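SxtG (Microseira wollei, PDB 6U1R) acts as an amidinotransferase of the saxitoxin biosynthetic pathway, probably moving an amidino group onto an amine acceptor by way of a covalent amidino-cysteine intermediate. Local coordinates at residues N280-D285 / S316-L321; L299-P304 / E338-A343; D35-V40 / V373-T378; C26-Y31 / F139-N144; A48-L53 / K71-T76. One frame throughout, in Å; residues are numbered along the deposited sequence.

How the contacts relate
The contacts touch in two pairs, 1 with 2 and 3 with 4. Contacts 1 and 2, centres about 10 Å apart, meet at Tyr-303 OH and Glu-282 OE2, 2.9 Å apart, a probable hydrogen bond. Contacts 3 and 4, centres about 8 Å apart, share backbone pairing: Asn-29 N is 2.8 Å from Val-373 O. Contact 5 stands apart, its nearest atoms about 12 Å from contact 1. Between side chains, Phe-283 of contact 1 and Pro-51 of contact 5 are about 9 and 10 Å from the predicted active-site His-264, and Leu-321 of contact 1 and Val-40 of contact 3 about 10 and 11 Å from the predicted amidino-cysteine Cys-368.

Contact 1: N280-D285 / S316-L321; sequences NPEFVD and SEWAGL
Asn-280 points ND2 over one face of the Trp-318 indole, 3.1 Å above its plane and offset toward the rim, with the amide plane inclined 52° to the ring. The opposite face carries Glu-317 CG from within 316-321. The same ND2 also lies over a face of the Phe-283 ring, toward its rim. The indole turns an edge to the face of Phe-283, an edge-to-face pair with centroids of the phenyl and five-membered rings 5.0 Å apart and planes at 65°. The closest atoms of that pair are Phe-283 CZ and Trp-318 CD1, at 3.7 Å. At the six-membered end of the indole, Pro-281 CG comes to 3.8 Å from Trp-318 CH2, and Glu-282 CG to 3.7 Å from Trp-318 CZ2. No hydrogen bond crosses between the segments. Asn-280 CG stands anti to the backbone N (chi1 -179°). Asn-280 OD1 accepts from Glu-282 N at 2.8 Å. Phe-283 N also donates to Asn-280 OD1, from above the carbonyl plane. ND2 bonds to Thr-267 O. The two OD1 bonds make an Asx turn and Asx motif directly after strand 276-279; the loop puts Phe-283 about 9 Å, side chain to side chain, from His-264, a predicted active-site residue.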
# COMPACT_ATOMS: atom_id res chain seq x y z
N ASN A 280 -19.67 4.20 24.90
CA ASN A 280 -20.24 2.93 25.32
C ASN A 280 -19.95 2.72 26.81
O ASN A 280 -18.78 2.67 27.19
CB ASN A 280 -19.60 1.81 24.48
CG ASN A 280 -20.13 0.44 24.80
OD1 ASN A 280 -20.34 0.08 25.97
ND2 ASN A 280 -20.32 -0.37 23.76
N PRO A 281 -20.97 2.58 27.67
CA PRO A 281 -20.69 2.53 29.11
C PRO A 281 -20.02 1.24 29.57
O PRO A 281 -19.45 1.22 30.67
CB PRO A 281 -22.08 2.69 29.75
CG PRO A 281 -23.00 2.09 28.78
CD PRO A 281 -22.41 2.44 27.39
N GLU A 282 -20.10 0.16 28.80
CA GLU A 282 -19.45 -1.09 29.17
C GLU A 282 -18.02 -1.18 28.64
O GLU A 282 -17.17 -1.81 29.29
CB GLU A 282 -20.28 -2.26 28.65
CG GLU A 282 -21.59 -2.47 29.42
CD GLU A 282 -21.35 -2.97 30.84
OE1 GLU A 282 -20.50 -3.86 31.00
OE2 GLU A 282 -22.00 -2.46 31.78
N PHE A 283 -17.73 -0.59 27.48
CA PHE A 283 -16.40 -0.69 26.90
C PHE A 283 -15.45 0.44 27.29
O PHE A 283 -14.24 0.31 27.08
CB PHE A 283 -16.48 -0.72 25.37
CG PHE A 283 -17.25 -1.90 24.78
CD1 PHE A 283 -17.69 -2.96 25.57
CD2 PHE A 283 -17.53 -1.93 23.42
CE1 PHE A 283 -18.40 -4.02 25.01
CE2 PHE A 283 -18.23 -2.98 22.86
CZ PHE A 283 -18.66 -4.03 23.65
N VAL A 284 -15.96 1.54 27.84
CA VAL A 284 -15.14 2.72 28.14
C VAL A 284 -15.26 3.06 29.62
O VAL A 284 -16.37 3.19 30.14
CB VAL A 284 -15.57 3.93 27.27
CG1 VAL A 284 -14.91 5.20 27.74
CG2 VAL A 284 -15.25 3.67 25.81
N ASP A 285 -14.11 3.22 30.28
CA ASP A 285 -14.05 3.89 31.58
C ASP A 285 -13.85 5.38 31.31
O ASP A 285 -12.76 5.80 30.90
CB ASP A 285 -12.91 3.32 32.43
CG ASP A 285 -12.82 3.97 33.82
OD1 ASP A 285 -13.45 5.02 34.05
OD2 ASP A 285 -12.10 3.42 34.69
N SER A 316 -23.23 -7.98 18.46
CA SER A 316 -23.03 -7.37 19.77
C SER A 316 -24.26 -6.53 20.07
O SER A 316 -24.87 -5.94 19.17
CB SER A 316 -21.78 -6.48 19.82
OG SER A 316 -21.82 -5.55 20.91
N GLU A 317 -24.66 -6.52 21.33
CA GLU A 317 -25.83 -5.72 21.67
C GLU A 317 -25.55 -4.23 21.54
O GLU A 317 -26.48 -3.43 21.54
CB GLU A 317 -26.31 -6.08 23.08
CG GLU A 317 -25.63 -5.38 24.21
CD GLU A 317 -25.78 -6.13 25.52
OE1 GLU A 317 -24.98 -7.06 25.75
OE2 GLU A 317 -26.70 -5.80 26.30
N TRP A 318 -24.29 -3.84 21.39
CA TRP A 318 -23.95 -2.42 21.30
C TRP A 318 -23.97 -1.92 19.87
O TRP A 318 -23.48 -0.82 19.61
CB TRP A 318 -22.60 -2.16 21.98
CG TRP A 318 -22.74 -2.39 23.45
CD1 TRP A 318 -22.27 -3.45 24.17
CD2 TRP A 318 -23.49 -1.58 24.38
NE1 TRP A 318 -22.64 -3.33 25.48
CE2 TRP A 318 -23.40 -2.20 25.64
CE3 TRP A 318 -24.21 -0.38 24.27
CZ2 TRP A 318 -23.99 -1.66 26.78
CZ3 TRP A 318 -24.81 0.15 25.41
CH2 TRP A 318 -24.70 -0.50 26.65
N ALA A 319 -24.56 -2.68 18.95
CA ALA A 319 -24.65 -2.24 17.56
C ALA A 319 -25.38 -0.91 17.41
O ALA A 319 -25.23 -0.25 16.37
CB ALA A 319 -25.36 -3.31 16.72
N GLY A 320 -26.18 -0.50 18.41
CA GLY A 320 -26.95 0.73 18.30
C GLY A 320 -26.10 1.98 18.21
O GLY A 320 -26.60 3.01 17.72
N LEU A 321 -24.85 1.94 18.69
CA LEU A 321 -23.94 3.08 18.60
C LEU A 321 -23.40 3.32 17.19
O LEU A 321 -22.82 4.38 16.95
CB LEU A 321 -22.76 2.91 19.57
CG LEU A 321 -23.00 3.31 21.03
CD1 LEU A 321 -23.71 2.21 21.80
CD2 LEU A 321 -21.68 3.65 21.69

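Contact 2: L299-P304 / E338-A343; sequences LVAPYP and EPMIKA
Met-340 reaches Ala-301 through a doubly bent chain: CG is anti to the backbone N (chi1 -173°), and bends at chi2 (66°) and chi3 (72°) carry first SD, then CE, round to the loop. CE ends 3.9 Å from Ala-301 CB, and SD passes 4.2 Å from Pro-302 CD, the two side chains crossing at about a right angle. Pro-302 is the residue of its segment with most surface buried here. Its CG lies 3.5 Å from Pro-339 O, 3.8 Å from Pro-339 CB and 4.0 Å from Ala-343 CB, and therefore touches two residues one helical turn apart. Pro-339 O is already engaged as a helix acceptor, taking Ala-343 N, so the pyrrolidine packs on a carbonyl that has its donor. Pro-339 in turn directs its ring at the backbone beyond Pro-302, with CG 3.6 Å from Tyr-303 O and 3.7 Å from Pro-304 O. The join is entirely packing, without a hydrogen bond between the segments. The loop leaving strand 297-300 is thus laid on the first turns of helix 338-346, while Met-340 also touches Leu-278 of strand 276-279 and Val-333 of strand 330-334.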
# COMPACT_ATOMS: atom_id res chain seq x y z
N LEU A 299 -21.51 11.88 26.07
CA LEU A 299 -22.88 11.36 26.01
C LEU A 299 -22.81 9.86 26.22
O LEU A 299 -22.38 9.12 25.32
CB LEU A 299 -23.53 11.71 24.67
CG LEU A 299 -23.43 13.18 24.23
CD1 LEU A 299 -24.11 13.34 22.89
CD2 LEU A 299 -24.04 14.10 25.26
N VAL A 300 -23.24 9.38 27.40
CA VAL A 300 -23.13 7.95 27.71
C VAL A 300 -24.33 7.23 27.11
O VAL A 300 -25.49 7.55 27.40
CB VAL A 300 -23.04 7.72 29.23
CG1 VAL A 300 -22.90 6.21 29.54
CG2 VAL A 300 -21.88 8.49 29.84
N ALA A 301 -24.06 6.24 26.25
CA ALA A 301 -25.12 5.54 25.55
C ALA A 301 -26.05 4.85 26.54
O ALA A 301 -25.59 4.30 27.55
CB ALA A 301 -24.54 4.50 24.59
N PRO A 302 -27.35 4.84 26.28
CA PRO A 302 -28.26 4.01 27.08
C PRO A 302 -28.05 2.54 26.79
O PRO A 302 -27.49 2.16 25.76
CB PRO A 302 -29.65 4.49 26.64
CG PRO A 302 -29.44 4.85 25.20
CD PRO A 302 -28.05 5.47 25.15
N TYR A 303 -28.49 1.70 27.74
CA TYR A 303 -28.49 0.25 27.56
C TYR A 303 -29.66 -0.17 26.67
O TYR A 303 -30.78 0.31 26.86
CB TYR A 303 -28.56 -0.44 28.93
CG TYR A 303 -27.26 -0.33 29.70
CD1 TYR A 303 -26.93 0.83 30.40
CD2 TYR A 303 -26.35 -1.37 29.70
CE1 TYR A 303 -25.72 0.93 31.08
CE2 TYR A 303 -25.15 -1.27 30.39
CZ TYR A 303 -24.85 -0.14 31.07
OH TYR A 303 -23.65 -0.07 31.74
N PRO A 304 -29.43 -1.05 25.68
CA PRO A 304 -30.48 -1.35 24.70
C PRO A 304 -31.60 -2.22 25.23
O PRO A 304 -32.72 -2.14 24.71
CB PRO A 304 -29.71 -2.07 23.58
CG PRO A 304 -28.56 -2.69 24.31
CD PRO A 304 -28.15 -1.70 25.33
N GLU A 338 -34.66 1.56 20.55
CA GLU A 338 -35.54 2.60 21.07
C GLU A 338 -34.87 3.44 22.15
O GLU A 338 -35.09 4.66 22.15
CB GLU A 338 -36.84 1.97 21.59
CG GLU A 338 -37.70 1.38 20.48
CD GLU A 338 -38.93 0.64 21.02
OE1 GLU A 338 -39.43 1.02 22.10
OE2 GLU A 338 -39.37 -0.32 20.37
N PRO A 339 -34.07 2.88 23.06
CA PRO A 339 -33.37 3.75 24.01
C PRO A 339 -32.41 4.73 23.35
O PRO A 339 -32.39 5.92 23.71
CB PRO A 339 -32.64 2.75 24.92
CG PRO A 339 -33.50 1.49 24.84
CD PRO A 339 -33.94 1.46 23.41
N MET A 340 -31.64 4.28 22.35
CA MET A 340 -30.77 5.21 21.63
C MET A 340 -31.57 6.32 20.96
O MET A 340 -31.15 7.48 20.98
CB MET A 340 -29.92 4.47 20.59
CG MET A 340 -28.87 5.35 19.92
SD MET A 340 -27.57 5.92 21.05
CE MET A 340 -26.68 4.42 21.29
N ILE A 341 -32.69 5.98 20.32
CA ILE A 341 -33.51 6.99 19.63
C ILE A 341 -33.95 8.06 20.62
O ILE A 341 -33.85 9.27 20.35
CB ILE A 341 -34.71 6.32 18.93
CG1 ILE A 341 -34.22 5.44 17.79
CG2 ILE A 341 -35.70 7.38 18.39
CD1 ILE A 341 -35.24 4.43 17.31
N LYS A 342 -34.43 7.64 21.80
CA LYS A 342 -34.89 8.60 22.79
C LYS A 342 -33.74 9.46 23.32
O LYS A 342 -33.88 10.68 23.46
CB LYS A 342 -35.57 7.88 23.96
CG LYS A 342 -35.98 8.85 25.08
CD LYS A 342 -36.70 8.17 26.21
CE LYS A 342 -36.95 9.18 27.33
NZ LYS A 342 -37.38 8.49 28.59
N ALA A 343 -32.59 8.84 23.62
CA ALA A 343 -31.46 9.61 24.12
C ALA A 343 -30.97 10.62 23.09
O ALA A 343 -30.68 11.78 23.43
CB ALA A 343 -30.33 8.66 24.52

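Contact 3: D35-V40 / V373-T378; sequences DALEEV and VRRRGT
Leu-37 to Val-40 and Val-373 to Arg-375 run antiparallel, with a classic beta bulge that shifts the register by one; the axes of the short segments approach to 4.7 Å, with directions 173° apart. Leu-37 pairs with Arg-375 as a non-hydrogen-bonded pair and Glu-39 with Arg-374 as a hydrogen-bonded one. Both Glu-38 and Glu-39 consequently face Arg-374, whose O accepts from Glu-38 N at 2.8 Å and from Glu-39 N at 3.2 Å. The side chains there form a salt-bridge network. Arg-374 NE gives a bond of 2.9 Å to Glu-38 OE1, on the anti lone pair of that oxygen, and its NH1 and NH2 both reach Glu-39 OE1, NH1 at 3.0 Å from above the carboxylate plane. The second oxygen of Glu-38, OE2, takes Arg-376 NH1 at 2.8 Å, so this carboxylate spans two arginines. Glu-39 OE2 turns outside the pair to Tyr-170 and Arg-108. On the face of the sheet shared with Leu-37, Arg-375 extends from CG to NE, and Leu-37 CD1 lies over the centre of its guanidinium. In the plane of that group, Arg-375 NH1 donates to Asp-35 O at 2.7 Å, with an N-H...O angle of 161°.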
# COMPACT_ATOMS: atom_id res chain seq x y z
N ASP A 35 -19.67 16.69 9.34
CA ASP A 35 -19.94 17.77 8.39
C ASP A 35 -20.96 17.30 7.35
O ASP A 35 -21.10 16.10 7.06
CB ASP A 35 -18.65 18.25 7.70
CG ASP A 35 -17.80 19.19 8.56
OD1 ASP A 35 -18.30 19.81 9.54
OD2 ASP A 35 -16.60 19.33 8.23
N ALA A 36 -21.69 18.26 6.78
CA ALA A 36 -22.82 17.97 5.90
C ALA A 36 -22.46 16.98 4.79
O ALA A 36 -21.61 17.26 3.94
CB ALA A 36 -23.34 19.28 5.30
N LEU A 37 -23.14 15.83 4.78
CA LEU A 37 -22.75 14.70 3.94
C LEU A 37 -23.23 14.92 2.51
O LEU A 37 -24.44 15.10 2.28
CB LEU A 37 -23.31 13.41 4.51
CG LEU A 37 -22.92 12.09 3.83
CD1 LEU A 37 -21.42 11.93 3.80
CD2 LEU A 37 -23.59 10.91 4.54
N GLU A 38 -22.30 14.92 1.55
CA GLU A 38 -22.63 15.14 0.14
C GLU A 38 -22.54 13.88 -0.70
O GLU A 38 -23.35 13.68 -1.60
CB GLU A 38 -21.71 16.21 -0.46
CG GLU A 38 -21.98 17.62 0.09
CD GLU A 38 -21.23 18.74 -0.62
OE1 GLU A 38 -20.34 18.47 -1.46
OE2 GLU A 38 -21.55 19.92 -0.35
N GLU A 39 -21.57 13.01 -0.42
CA GLU A 39 -21.39 11.81 -1.22
C GLU A 39 -20.84 10.72 -0.32
O GLU A 39 -19.96 10.97 0.51
CB GLU A 39 -20.46 12.05 -2.42
CG GLU A 39 -20.25 10.79 -3.27
CD GLU A 39 -19.70 11.08 -4.68
OE1 GLU A 39 -19.90 12.21 -5.19
OE2 GLU A 39 -19.10 10.17 -5.28
N VAL A 40 -21.39 9.51 -0.48
CA VAL A 40 -21.04 8.36 0.35
C VAL A 40 -20.97 7.11 -0.52
O VAL A 40 -21.78 6.93 -1.43
CB VAL A 40 -22.08 8.21 1.50
CG1 VAL A 40 -23.46 7.78 0.96
CG2 VAL A 40 -21.58 7.27 2.58
N VAL A 373 -17.06 9.92 1.62
CA VAL A 373 -15.97 10.51 0.84
C VAL A 373 -16.08 12.03 0.73
O VAL A 373 -15.05 12.70 0.55
CB VAL A 373 -15.88 9.84 -0.55
CG1 VAL A 373 -15.53 8.37 -0.39
CG2 VAL A 373 -17.15 9.97 -1.32
N ARG A 374 -17.27 12.61 0.82
CA ARG A 374 -17.37 14.07 0.73
C ARG A 374 -18.36 14.61 1.75
O ARG A 374 -19.56 14.33 1.68
CB ARG A 374 -17.77 14.55 -0.67
CG ARG A 374 -17.66 16.07 -0.77
CD ARG A 374 -17.64 16.58 -2.21
NE ARG A 374 -18.90 16.33 -2.88
CZ ARG A 374 -19.15 15.31 -3.71
NH1 ARG A 374 -18.23 14.40 -3.97
NH2 ARG A 374 -20.34 15.20 -4.25
N ARG A 375 -17.82 15.36 2.71
CA ARG A 375 -18.58 16.17 3.65
C ARG A 375 -18.10 17.61 3.50
O ARG A 375 -16.90 17.88 3.59
CB ARG A 375 -18.37 15.73 5.10
CG ARG A 375 -18.93 14.36 5.48
CD ARG A 375 -18.61 14.05 6.93
NE ARG A 375 -19.12 12.73 7.28
CZ ARG A 375 -20.38 12.48 7.60
NH1 ARG A 375 -21.28 13.46 7.65
NH2 ARG A 375 -20.75 11.23 7.88
N ARG A 376 -19.03 18.53 3.31
CA ARG A 376 -18.67 19.94 3.12
C ARG A 376 -17.99 20.50 4.36
O ARG A 376 -18.59 20.56 5.44
CB ARG A 376 -19.95 20.71 2.80
CG ARG A 376 -19.74 22.10 2.23
CD ARG A 376 -21.03 22.59 1.55
NE ARG A 376 -22.16 22.66 2.48
CZ ARG A 376 -23.21 21.84 2.50
NH1 ARG A 376 -23.32 20.81 1.65
NH2 ARG A 376 -24.17 22.03 3.40
N GLY A 377 -16.73 20.91 4.23
CA GLY A 377 -16.03 21.47 5.37
C GLY A 377 -14.53 21.55 5.15
O GLY A 377 -14.01 21.24 4.08
N THR A 378 -13.86 21.99 6.22
CA THR A 378 -12.43 22.26 6.25
C THR A 378 -11.81 21.60 7.47
O THR A 378 -12.51 21.07 8.34
CB THR A 378 -12.17 23.78 6.29
OG1 THR A 378 -12.97 24.33 7.34
CG2 THR A 378 -12.54 24.45 4.96
O HOH W 1 -15.38 17.62 6.26
O HOH W 2 -15.43 21.78 8.60
O HOH W 3 -20.66 21.34 6.77
O HOH W 4 -22.10 17.54 -4.17

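Contact 4: C26-Y31 / F139-N144; sequences CPVNSY and FLVIGN
Tyr-31 lays its ring over the alpha carbon of Gly-143: CA is 3.7 Å from the ring centroid and 25° off the normal, a CH-pi contact offset toward the rim, with CE1 the nearest ring atom. The backbones beside it form a single antiparallel bridge, the hydrogen-bonded pair of Ser-30 with Gly-143, which adds the N-terminal segment to the end of strand 139-142. Ser-30 N donates to Gly-143 O at 3.0 Å, and Gly-143 N returns a bond to Ser-30 O at 2.8 Å. Gly-143 has positive phi (68°), where the chain turns out of the strand toward 145-148. Two CA-H...O contacts flank the bridge, Asn-29 CA to Gly-143 O at 3.2 Å and Asn-144 CA to Val-28 O at 3.4 Å. Alongside the bridge, the buried Val-141 packs its CG1 against both Val-28 CG1, at 3.9 Å, and Ser-30 CB. The hydroxyl of Ser-30 is engaged beyond the segments, with Asp-372 and Arg-221, and Asn-29 ND2 bonds to the carbonyls of Arg-375 and Gly-377. The backbone of Asn-29 is hydrogen-bonded to Val-373 and Arg-375, so the segment lies between strand 370-375 and the end of strand 139-142. At the far end of the tyrosine ring a water links the two segments, accepting from Asn-144 N at 3.1 Å and hydrogen-bonded to Tyr-31 OH.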
# COMPACT_ATOMS: atom_id res chain seq x y z
N CYS A 26 -12.26 18.95 -6.00
CA CYS A 26 -11.92 17.57 -5.62
C CYS A 26 -13.13 16.89 -4.99
O CYS A 26 -13.70 17.41 -4.02
CB CYS A 26 -10.74 17.54 -4.65
SG CYS A 26 -10.16 15.87 -4.24
N PRO A 27 -13.55 15.75 -5.53
CA PRO A 27 -14.73 15.06 -4.99
C PRO A 27 -14.50 14.39 -3.64
O PRO A 27 -15.48 14.01 -2.99
CB PRO A 27 -15.07 14.04 -6.07
CG PRO A 27 -13.75 13.74 -6.72
CD PRO A 27 -13.02 15.06 -6.73
N VAL A 28 -13.26 14.17 -3.23
CA VAL A 28 -12.94 13.60 -1.92
C VAL A 28 -12.61 14.75 -0.97
O VAL A 28 -11.66 15.51 -1.20
CB VAL A 28 -11.78 12.61 -2.02
CG1 VAL A 28 -11.38 12.05 -0.64
CG2 VAL A 28 -12.17 11.49 -2.95
N ASN A 29 -13.40 14.89 0.11
CA ASN A 29 -13.20 15.97 1.08
C ASN A 29 -13.99 15.57 2.34
O ASN A 29 -15.20 15.79 2.38
CB ASN A 29 -13.69 17.30 0.53
CG ASN A 29 -13.35 18.45 1.42
OD1 ASN A 29 -12.31 19.08 1.26
ND2 ASN A 29 -14.22 18.73 2.41
N SER A 30 -13.32 14.99 3.33
CA SER A 30 -14.00 14.64 4.59
C SER A 30 -12.99 14.68 5.73
O SER A 30 -12.00 13.95 5.69
CB SER A 30 -14.66 13.26 4.54
OG SER A 30 -15.38 13.07 5.76
N TYR A 31 -13.27 15.50 6.74
CA TYR A 31 -12.35 15.74 7.84
C TYR A 31 -12.85 15.25 9.19
O TYR A 31 -12.09 15.29 10.16
CB TYR A 31 -12.05 17.25 7.94
CG TYR A 31 -11.23 17.78 6.79
CD1 TYR A 31 -9.85 17.61 6.76
CD2 TYR A 31 -11.82 18.48 5.74
CE1 TYR A 31 -9.08 18.13 5.73
CE2 TYR A 31 -11.06 18.99 4.70
CZ TYR A 31 -9.70 18.81 4.71
OH TYR A 31 -8.93 19.31 3.69
N PHE A 139 -10.76 1.44 4.22
CA PHE A 139 -10.20 2.72 3.81
C PHE A 139 -10.44 3.78 4.88
O PHE A 139 -11.51 3.81 5.49
CB PHE A 139 -10.85 3.28 2.53
CG PHE A 139 -10.94 2.31 1.39
CD1 PHE A 139 -9.86 2.11 0.56
CD2 PHE A 139 -12.11 1.61 1.14
CE1 PHE A 139 -9.95 1.23 -0.52
CE2 PHE A 139 -12.20 0.72 0.07
CZ PHE A 139 -11.11 0.53 -0.75
N LEU A 140 -9.48 4.67 5.03
CA LEU A 140 -9.64 5.92 5.77
C LEU A 140 -9.74 7.07 4.79
O LEU A 140 -8.99 7.11 3.81
CB LEU A 140 -8.45 6.19 6.67
CG LEU A 140 -8.22 5.41 7.94
CD1 LEU A 140 -6.77 5.71 8.40
CD2 LEU A 140 -9.24 5.85 8.97
N VAL A 141 -10.66 7.99 5.05
CA VAL A 141 -10.72 9.25 4.30
C VAL A 141 -10.20 10.34 5.22
O VAL A 141 -10.81 10.63 6.26
CB VAL A 141 -12.13 9.58 3.82
CG1 VAL A 141 -12.08 10.86 2.97
CG2 VAL A 141 -12.71 8.45 3.03
N ILE A 142 -9.07 10.95 4.84
CA ILE A 142 -8.43 12.01 5.62
C ILE A 142 -8.35 13.23 4.71
O ILE A 142 -7.43 13.35 3.89
CB ILE A 142 -7.04 11.62 6.13
CG1 ILE A 142 -7.07 10.31 6.92
CG2 ILE A 142 -6.47 12.76 7.01
CD1 ILE A 142 -7.98 10.32 8.15
N GLY A 143 -9.31 14.14 4.82
CA GLY A 143 -9.28 15.32 3.97
C GLY A 143 -9.53 14.93 2.52
O GLY A 143 -10.60 14.39 2.21
N ASN A 144 -8.57 15.17 1.63
CA ASN A 144 -8.71 14.81 0.23
C ASN A 144 -8.00 13.51 -0.12
O ASN A 144 -7.87 13.20 -1.31
CB ASN A 144 -8.19 15.95 -0.67
CG ASN A 144 -6.70 16.17 -0.53
OD1 ASN A 144 -6.02 15.49 0.24
ND2 ASN A 144 -6.17 17.13 -1.28
O HOH W 5 -6.62 17.24 2.85

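Contact 5: A48-L53 / K71-T76; sequences AMLPAL and KVLFET
Leu-73 directs its side chain against the extended run 50-53, crossing Pro-51 obliquely. The branch that does most of the touching is CD2: it lies 3.4 Å from Pro-51 O and 3.8 Å from Pro-51 CD, and it also touches Leu-50 CB, so a single methyl meets both residues. Leu-50 reaches the end of helix 63-72 with CD1, which passes 3.6 Å from Val-72 O and also touches Val-72 CG1, the two side chains crossing at about a right angle. Leu-53 and Leu-73 meet CB to CB rather than through their branched ends.

A backbone bond joins the segments beside this packing. Leu-53 N donates to Phe-74 O at 2.8 Å with an N-H...O angle of 172°. Ala-52 CA adds a CA-H...O contact to the same oxygen. A water completes the join, accepting from Phe-74 N at 2.9 Å and lying 2.7 Å from Pro-51 O, within hydrogen-bonding reach. The touching parts run 75° apart, which makes this a crossing of two loops and not a strand pairing. At Leu-73 the chain abandons the helical torsions of helix 63-72, and the contact packs this helix exit on the loop leading into helix 53-57. That loop lies near the predicted active site, the side chain of Pro-51 being about 10 Å from that of His-264 and about 11 Å from that of Asp-215.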
# COMPACT_ATOMS: atom_id res chain seq x y z
N ALA A 48 -21.43 -12.36 -0.86
CA ALA A 48 -20.74 -12.35 0.42
C ALA A 48 -20.42 -13.76 0.91
O ALA A 48 -21.23 -14.68 0.76
CB ALA A 48 -21.58 -11.60 1.46
N MET A 49 -19.23 -13.92 1.49
CA MET A 49 -18.72 -15.16 2.06
C MET A 49 -18.57 -14.99 3.57
O MET A 49 -18.17 -13.92 4.04
CB MET A 49 -17.35 -15.53 1.47
CG MET A 49 -17.33 -15.57 -0.06
SD MET A 49 -18.33 -16.89 -0.75
CE MET A 49 -17.44 -18.32 -0.17
N LEU A 50 -18.88 -16.04 4.33
CA LEU A 50 -18.80 -15.95 5.78
C LEU A 50 -17.38 -15.59 6.23
O LEU A 50 -16.39 -15.95 5.57
CB LEU A 50 -19.23 -17.27 6.42
CG LEU A 50 -20.68 -17.71 6.29
CD1 LEU A 50 -20.86 -19.09 6.96
CD2 LEU A 50 -21.62 -16.66 6.92
N PRO A 51 -17.25 -14.90 7.37
CA PRO A 51 -15.94 -14.69 7.97
C PRO A 51 -15.26 -16.02 8.25
O PRO A 51 -15.92 -17.02 8.56
CB PRO A 51 -16.25 -13.96 9.28
CG PRO A 51 -17.62 -13.47 9.16
CD PRO A 51 -18.33 -14.41 8.23
N ALA A 52 -13.93 -16.01 8.20
CA ALA A 52 -13.13 -17.17 8.57
C ALA A 52 -12.83 -17.15 10.06
O ALA A 52 -12.53 -16.10 10.64
CB ALA A 52 -11.82 -17.19 7.79
N LEU A 53 -12.89 -18.34 10.67
CA LEU A 53 -12.72 -18.46 12.11
C LEU A 53 -11.30 -18.14 12.54
O LEU A 53 -11.08 -17.59 13.64
CB LEU A 53 -13.11 -19.89 12.54
CG LEU A 53 -13.24 -20.22 14.01
CD1 LEU A 53 -14.38 -19.40 14.65
CD2 LEU A 53 -13.51 -21.73 14.16
N LYS A 71 -19.08 -23.85 14.76
CA LYS A 71 -19.80 -24.73 13.84
C LYS A 71 -20.17 -24.02 12.55
O LYS A 71 -20.18 -24.65 11.48
CB LYS A 71 -21.07 -25.27 14.50
CG LYS A 71 -20.82 -26.20 15.68
CD LYS A 71 -22.15 -26.56 16.35
CE LYS A 71 -21.97 -27.58 17.45
NZ LYS A 71 -21.34 -28.83 16.95
N VAL A 72 -20.43 -22.71 12.62
CA VAL A 72 -20.93 -21.93 11.49
C VAL A 72 -19.80 -21.50 10.58
O VAL A 72 -19.90 -21.60 9.35
CB VAL A 72 -21.70 -20.70 12.03
CG1 VAL A 72 -21.86 -19.63 10.95
CG2 VAL A 72 -23.04 -21.12 12.58
N LEU A 73 -18.73 -20.97 11.17
CA LEU A 73 -17.61 -20.39 10.45
C LEU A 73 -16.52 -21.43 10.28
O LEU A 73 -16.21 -22.18 11.20
CB LEU A 73 -17.04 -19.21 11.22
CG LEU A 73 -18.03 -18.13 11.66
CD1 LEU A 73 -17.31 -17.05 12.46
CD2 LEU A 73 -18.70 -17.53 10.45
N PHE A 74 -15.92 -21.45 9.09
CA PHE A 74 -14.88 -22.42 8.79
C PHE A 74 -13.50 -21.77 8.86
O PHE A 74 -13.35 -20.54 8.92
CB PHE A 74 -15.15 -23.07 7.43
CG PHE A 74 -16.21 -24.15 7.48
CD1 PHE A 74 -17.51 -23.87 7.88
CD2 PHE A 74 -15.91 -25.45 7.12
CE1 PHE A 74 -18.48 -24.87 7.92
CE2 PHE A 74 -16.86 -26.45 7.16
CZ PHE A 74 -18.15 -26.16 7.56
N GLU A 75 -12.48 -22.64 8.84
CA GLU A 75 -11.09 -22.28 9.19
C GLU A 75 -10.56 -21.12 8.35
O GLU A 75 -9.98 -20.15 8.86
CB GLU A 75 -10.18 -23.49 8.97
CG GLU A 75 -10.36 -24.67 9.93
CD GLU A 75 -11.46 -25.67 9.54
OE1 GLU A 75 -12.21 -25.46 8.56
OE2 GLU A 75 -11.55 -26.70 10.25
N THR A 76 -10.66 -21.26 7.02
CA THR A 76 -10.06 -20.27 6.13
C THR A 76 -11.06 -19.79 5.09
O THR A 76 -10.67 -19.37 3.99
CB THR A 76 -8.81 -20.81 5.43
OG1 THR A 76 -9.15 -21.94 4.61
CG2 THR A 76 -7.74 -21.23 6.47
O HOH W 6 -16.09 -19.34 7.12